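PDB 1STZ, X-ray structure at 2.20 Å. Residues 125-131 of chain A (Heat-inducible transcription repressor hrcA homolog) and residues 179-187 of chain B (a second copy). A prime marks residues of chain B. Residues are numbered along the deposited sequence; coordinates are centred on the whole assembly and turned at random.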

ATOM      1  N   ASN A 125       0.179   3.831 -12.670  1.00 20.86           N
ATOM      2  CA  ASN A 125       0.569   4.718 -11.611  1.00 21.09           C
ATOM      3  C   ASN A 125       1.548   4.109 -10.607  1.00 20.87           C
ATOM      4  O   ASN A 125       2.457   4.811 -10.143  1.00 20.04           O
ATOM      5  CB  ASN A 125      -0.662   5.319 -10.953  1.00 21.74           C
ATOM      6  CG  ASN A 125      -1.287   6.430 -11.825  1.00 25.31           C
ATOM      7  OD1 ASN A 125      -0.754   7.534 -11.911  1.00 28.15           O
ATOM      8  ND2 ASN A 125      -2.374   6.110 -12.524  1.00 28.97           N
ATOM      9  N   LEU A 126       1.396   2.822 -10.283  1.00 19.62           N
ATOM     10  CA  LEU A 126       2.337   2.179  -9.372  1.00 19.07           C
ATOM     11  C   LEU A 126       3.709   2.011 -10.067  1.00 18.42           C
ATOM     12  O   LEU A 126       4.754   2.234  -9.463  1.00 16.81           O
ATOM     13  CB  LEU A 126       1.823   0.825  -8.907  1.00 18.67           C
ATOM     14  CG  LEU A 126       2.729   0.121  -7.889  1.00 19.87           C
ATOM     15  CD1 LEU A 126       2.828   0.906  -6.590  1.00 19.51           C
ATOM     16  CD2 LEU A 126       2.226  -1.282  -7.572  1.00 22.25           C
ATOM     17  N   LEU A 127       3.668   1.605 -11.330  1.00 18.01           N
ATOM     18  CA  LEU A 127       4.853   1.438 -12.143  1.00 18.73           C
ATOM     19  C   LEU A 127       5.634   2.766 -12.264  1.00 18.55           C
ATOM     20  O   LEU A 127       6.839   2.787 -12.075  1.00 18.03           O
ATOM     21  CB  LEU A 127       4.467   0.927 -13.539  1.00 18.93           C
ATOM     22  CG  LEU A 127       5.364   0.004 -14.371  1.00 21.89           C
ATOM     23  CD1 LEU A 127       5.094   0.146 -15.872  1.00 23.48           C
ATOM     24  CD2 LEU A 127       6.807   0.096 -14.107  1.00 22.63           C
ATOM     25  N   ALA A 128       4.941   3.846 -12.609  1.00 19.34           N
ATOM     26  CA  ALA A 128       5.542   5.181 -12.724  1.00 20.19           C
ATOM     27  C   ALA A 128       6.143   5.639 -11.406  1.00 21.25           C
ATOM     28  O   ALA A 128       7.268   6.145 -11.359  1.00 22.65           O
ATOM     29  CB  ALA A 128       4.493   6.207 -13.177  1.00 19.83           C
ATOM     30  N   ARG A 129       5.390   5.472 -10.332  1.00 21.71           N
ATOM     31  CA  ARG A 129       5.852   5.891  -9.013  1.00 23.16           C
ATOM     32  C   ARG A 129       7.114   5.171  -8.538  1.00 22.72           C
ATOM     33  O   ARG A 129       8.045   5.813  -8.064  1.00 24.53           O
ATOM     34  CB  ARG A 129       4.758   5.695  -7.988  1.00 23.60           C
ATOM     35  CG  ARG A 129       5.146   6.164  -6.617  1.00 26.89           C
ATOM     36  CD  ARG A 129       3.970   6.452  -5.731  1.00 30.49           C
ATOM     37  NE  ARG A 129       3.040   5.326  -5.673  1.00 33.98           N
ATOM     38  CZ  ARG A 129       2.109   5.163  -4.732  1.00 36.79           C
ATOM     39  NH1 ARG A 129       1.978   6.048  -3.741  1.00 39.23           N
ATOM     40  NH2 ARG A 129       1.299   4.106  -4.778  1.00 37.08           N
ATOM     41  N   LEU A 130       7.154   3.858  -8.696  1.00 21.59           N
ATOM     42  CA  LEU A 130       8.242   3.040  -8.166  1.00 20.99           C
ATOM     43  C   LEU A 130       9.535   3.134  -8.983  1.00 20.28           C
ATOM     44  O   LEU A 130      10.596   2.820  -8.483  1.00 20.83           O
ATOM     45  CB  LEU A 130       7.813   1.577  -8.096  1.00 20.52           C
ATOM     46  CG  LEU A 130       6.640   1.231  -7.195  1.00 21.21           C
ATOM     47  CD1 LEU A 130       6.494  -0.277  -7.098  1.00 20.71           C
ATOM     48  CD2 LEU A 130       6.789   1.870  -5.812  1.00 22.43           C
ATOM     49  N   THR A 131       9.437   3.529 -10.244  1.00 19.91           N
ATOM     50  CA  THR A 131      10.600   3.655 -11.112  1.00 19.91           C
ATOM     51  C   THR A 131      10.975   5.101 -11.445  1.00 20.44           C
ATOM     52  O   THR A 131      11.924   5.322 -12.189  1.00 21.14           O
ATOM     53  CB  THR A 131      10.351   2.942 -12.428  1.00 19.59           C
ATOM     54  OG1 THR A 131       9.255   3.571 -13.105  1.00 19.04           O
ATOM     55  CG2 THR A 131       9.943   1.501 -12.200  1.00 18.66           C
TER
ATOM     56  N   GLN B 179      12.767  -2.437  -0.497  1.00 22.07           N
ATOM     57  CA  GLN B 179      13.608  -1.824  -1.507  1.00 23.29           C
ATOM     58  C   GLN B 179      13.102  -0.395  -1.765  1.00 24.18           C
ATOM     59  O   GLN B 179      13.453   0.505  -1.000  1.00 25.02           O
ATOM     60  CB  GLN B 179      13.698  -2.743  -2.730  1.00 23.15           C
ATOM     61  CG  GLN B 179      14.269  -4.106  -2.300  1.00 24.02           C
ATOM     62  CD  GLN B 179      14.829  -4.945  -3.424  1.00 25.95           C
ATOM     63  OE1 GLN B 179      15.836  -4.582  -4.051  1.00 27.87           O
ATOM     64  NE2 GLN B 179      14.184  -6.080  -3.685  1.00 27.48           N
ATOM     65  N   GLU B 180      12.246  -0.173  -2.760  1.00 24.99           N
ATOM     66  CA  GLU B 180      11.738   1.185  -3.027  1.00 25.40           C
ATOM     67  C   GLU B 180      10.750   1.587  -1.966  1.00 25.21           C
ATOM     68  O   GLU B 180      10.015   0.754  -1.445  1.00 25.46           O
ATOM     69  CB  GLU B 180      10.991   1.324  -4.360  1.00 25.35           C
ATOM     70  CG  GLU B 180      11.633   0.653  -5.531  1.00 25.57           C
ATOM     71  CD  GLU B 180      11.211  -0.788  -5.635  1.00 23.88           C
ATOM     72  OE1 GLU B 180      12.035  -1.626  -5.268  1.00 23.53           O
ATOM     73  OE2 GLU B 180      10.075  -1.069  -6.073  1.00 22.33           O
ATOM     74  N   ARG B 181      10.695   2.887  -1.717  1.00 25.55           N
ATOM     75  CA  ARG B 181       9.767   3.473  -0.761  1.00 25.95           C
ATOM     76  C   ARG B 181       8.354   3.444  -1.319  1.00 25.50           C
ATOM     77  O   ARG B 181       8.142   3.406  -2.513  1.00 25.22           O
ATOM     78  CB  ARG B 181      10.139   4.938  -0.483  1.00 26.67           C
ATOM     79  CG  ARG B 181      10.514   5.245   0.967  1.00 29.04           C
ATOM     80  CD  ARG B 181      10.747   6.737   1.256  1.00 30.70           C
ATOM     81  NE  ARG B 181       9.765   7.572   0.559  1.00 32.61           N
ATOM     82  CZ  ARG B 181       8.466   7.656   0.874  1.00 33.47           C
ATOM     83  NH1 ARG B 181       7.961   6.980   1.902  1.00 33.60           N
ATOM     84  NH2 ARG B 181       7.661   8.439   0.156  1.00 34.17           N
ATOM     85  N   LEU B 182       7.403   3.474  -0.403  1.00 25.50           N
ATOM     86  CA  LEU B 182       6.008   3.637  -0.693  1.00 25.44           C
ATOM     87  C   LEU B 182       5.417   4.448   0.451  1.00 25.27           C
ATOM     88  O   LEU B 182       6.031   4.573   1.505  1.00 25.36           O
ATOM     89  CB  LEU B 182       5.371   2.243  -0.741  1.00 26.06           C
ATOM     90  CG  LEU B 182       4.195   2.015  -1.670  1.00 25.78           C
ATOM     91  CD1 LEU B 182       4.515   2.484  -3.059  1.00 25.96           C
ATOM     92  CD2 LEU B 182       3.841   0.544  -1.650  1.00 27.34           C
ATOM     93  N   ASN B 183       4.222   4.994   0.259  1.00 24.98           N
ATOM     94  CA  ASN B 183       3.500   5.602   1.370  1.00 24.74           C
ATOM     95  C   ASN B 183       2.941   4.471   2.207  1.00 24.11           C
ATOM     96  O   ASN B 183       1.829   3.989   1.955  1.00 23.56           O
ATOM     97  CB  ASN B 183       2.365   6.520   0.882  1.00 25.15           C
ATOM     98  CG  ASN B 183       1.631   7.221   2.034  1.00 26.82           C
ATOM     99  OD1 ASN B 183       2.015   7.112   3.219  1.00 28.36           O
ATOM    100  ND2 ASN B 183       0.578   7.954   1.690  1.00 28.05           N
ATOM    101  N   TRP B 184       3.730   4.052   3.192  1.00 23.65           N
ATOM    102  CA  TRP B 184       3.401   2.914   4.043  1.00 23.27           C
ATOM    103  C   TRP B 184       2.300   3.245   5.032  1.00 23.54           C
ATOM    104  O   TRP B 184       1.610   2.345   5.505  1.00 22.99           O
ATOM    105  CB  TRP B 184       4.648   2.403   4.771  1.00 23.01           C
ATOM    106  CG  TRP B 184       5.692   1.883   3.809  1.00 22.49           C
ATOM    107  CD1 TRP B 184       6.917   2.437   3.541  1.00 23.13           C
ATOM    108  CD2 TRP B 184       5.594   0.720   2.988  1.00 20.40           C
ATOM    109  NE1 TRP B 184       7.582   1.685   2.600  1.00 22.84           N
ATOM    110  CE2 TRP B 184       6.789   0.626   2.241  1.00 22.28           C
ATOM    111  CE3 TRP B 184       4.609  -0.253   2.790  1.00 22.20           C
ATOM    112  CZ2 TRP B 184       7.020  -0.399   1.320  1.00 21.41           C
ATOM    113  CZ3 TRP B 184       4.848  -1.277   1.877  1.00 21.80           C
ATOM    114  CH2 TRP B 184       6.048  -1.347   1.164  1.00 21.02           C
ATOM    115  N   GLU B 185       2.118   4.528   5.335  1.00 23.78           N
ATOM    116  CA  GLU B 185       1.013   4.962   6.201  1.00 24.17           C
ATOM    117  C   GLU B 185      -0.355   4.639   5.551  1.00 23.63           C
ATOM    118  O   GLU B 185      -1.332   4.304   6.238  1.00 23.58           O
ATOM    119  CB  GLU B 185       1.147   6.464   6.534  1.00 24.86           C
ATOM    120  CG  GLU B 185       0.524   6.893   7.856  1.00 27.62           C
ATOM    121  CD  GLU B 185       1.009   8.259   8.342  1.00 31.96           C
ATOM    122  OE1 GLU B 185       0.713   9.280   7.676  1.00 33.92           O
ATOM    123  OE2 GLU B 185       1.687   8.313   9.403  1.00 35.22           O
ATOM    124  N   GLU B 186      -0.406   4.724   4.224  1.00 22.96           N
ATOM    125  CA  GLU B 186      -1.615   4.432   3.455  1.00 22.82           C
ATOM    126  C   GLU B 186      -1.868   2.923   3.436  1.00 21.29           C
ATOM    127  O   GLU B 186      -2.996   2.476   3.604  1.00 20.28           O
ATOM    128  CB  GLU B 186      -1.446   5.007   2.027  1.00 23.80           C
ATOM    129  CG  GLU B 186      -2.490   4.662   0.975  1.00 27.13           C
ATOM    130  CD  GLU B 186      -2.217   5.374  -0.368  1.00 34.41           C
ATOM    131  OE1 GLU B 186      -1.372   4.879  -1.162  1.00 38.32           O
ATOM    132  OE2 GLU B 186      -2.839   6.438  -0.650  1.00 38.13           O
ATOM    133  N   ILE B 187      -0.805   2.151   3.228  1.00 20.11           N
ATOM    134  CA  ILE B 187      -0.878   0.689   3.294  1.00 19.84           C
ATOM    135  C   ILE B 187      -1.386   0.231   4.663  1.00 19.34           C
ATOM    136  O   ILE B 187      -2.232  -0.664   4.733  1.00 18.98           O
ATOM    137  CB  ILE B 187       0.490   0.046   2.987  1.00 19.50           C
ATOM    138  CG1 ILE B 187       0.981   0.418   1.570  1.00 19.59           C
ATOM    139  CG2 ILE B 187       0.436  -1.443   3.181  1.00 18.50           C
ATOM    140  CD1 ILE B 187       0.011   0.125   0.448  1.00 20.66           C
TER

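Chain A is helical from Asn125 through Leu130, with i to i+4 bonds such as Arg129 N to Asn125 O and Leu130 N to Leu126 O, both 3.0 Å. The chain B stretch approaches as an extended segment, Glu180′ to Leu182′, and turns into a helix at Trp184′. Asn183′ caps that helix through a weak bond from Glu185′ N to Asn183′ OD1 (3.3 Å). The closest pair of CA atoms across the stretches belongs to Leu130 and Glu180′, 6.5 Å apart.

No hydrogen bond joins the two stretches; their contact, burying 268 Å² in all, rests largely on leucine packing. Leu182′ CD1 lies 3.6 Å from Leu130 CD2 and 4.2 Å from Leu126 CD1, so one methyl meets two leucines spaced a helical turn apart. The same methyl covers one face of the Arg129 guanidinium, 4.0 Å from CZ, leaving the polar edge of that group free of the apolar contact. Near that edge, Glu186′ OE1 stands 4.4 Å from Arg129 NH1, too far for a salt bridge, although the opposite charges should still attract. Leu130, the residue most covered here, also places CD2 3.9 Å from Arg181′ O. Glu180′ points toward the helix. Its CG lies 3.8 Å from the carbonyl oxygen Leu130 O, and its carboxylate oxygen OE2 lies 3.8 Å from Leu130 CD1, so both the methylene and the carboxylate lie against Leu130.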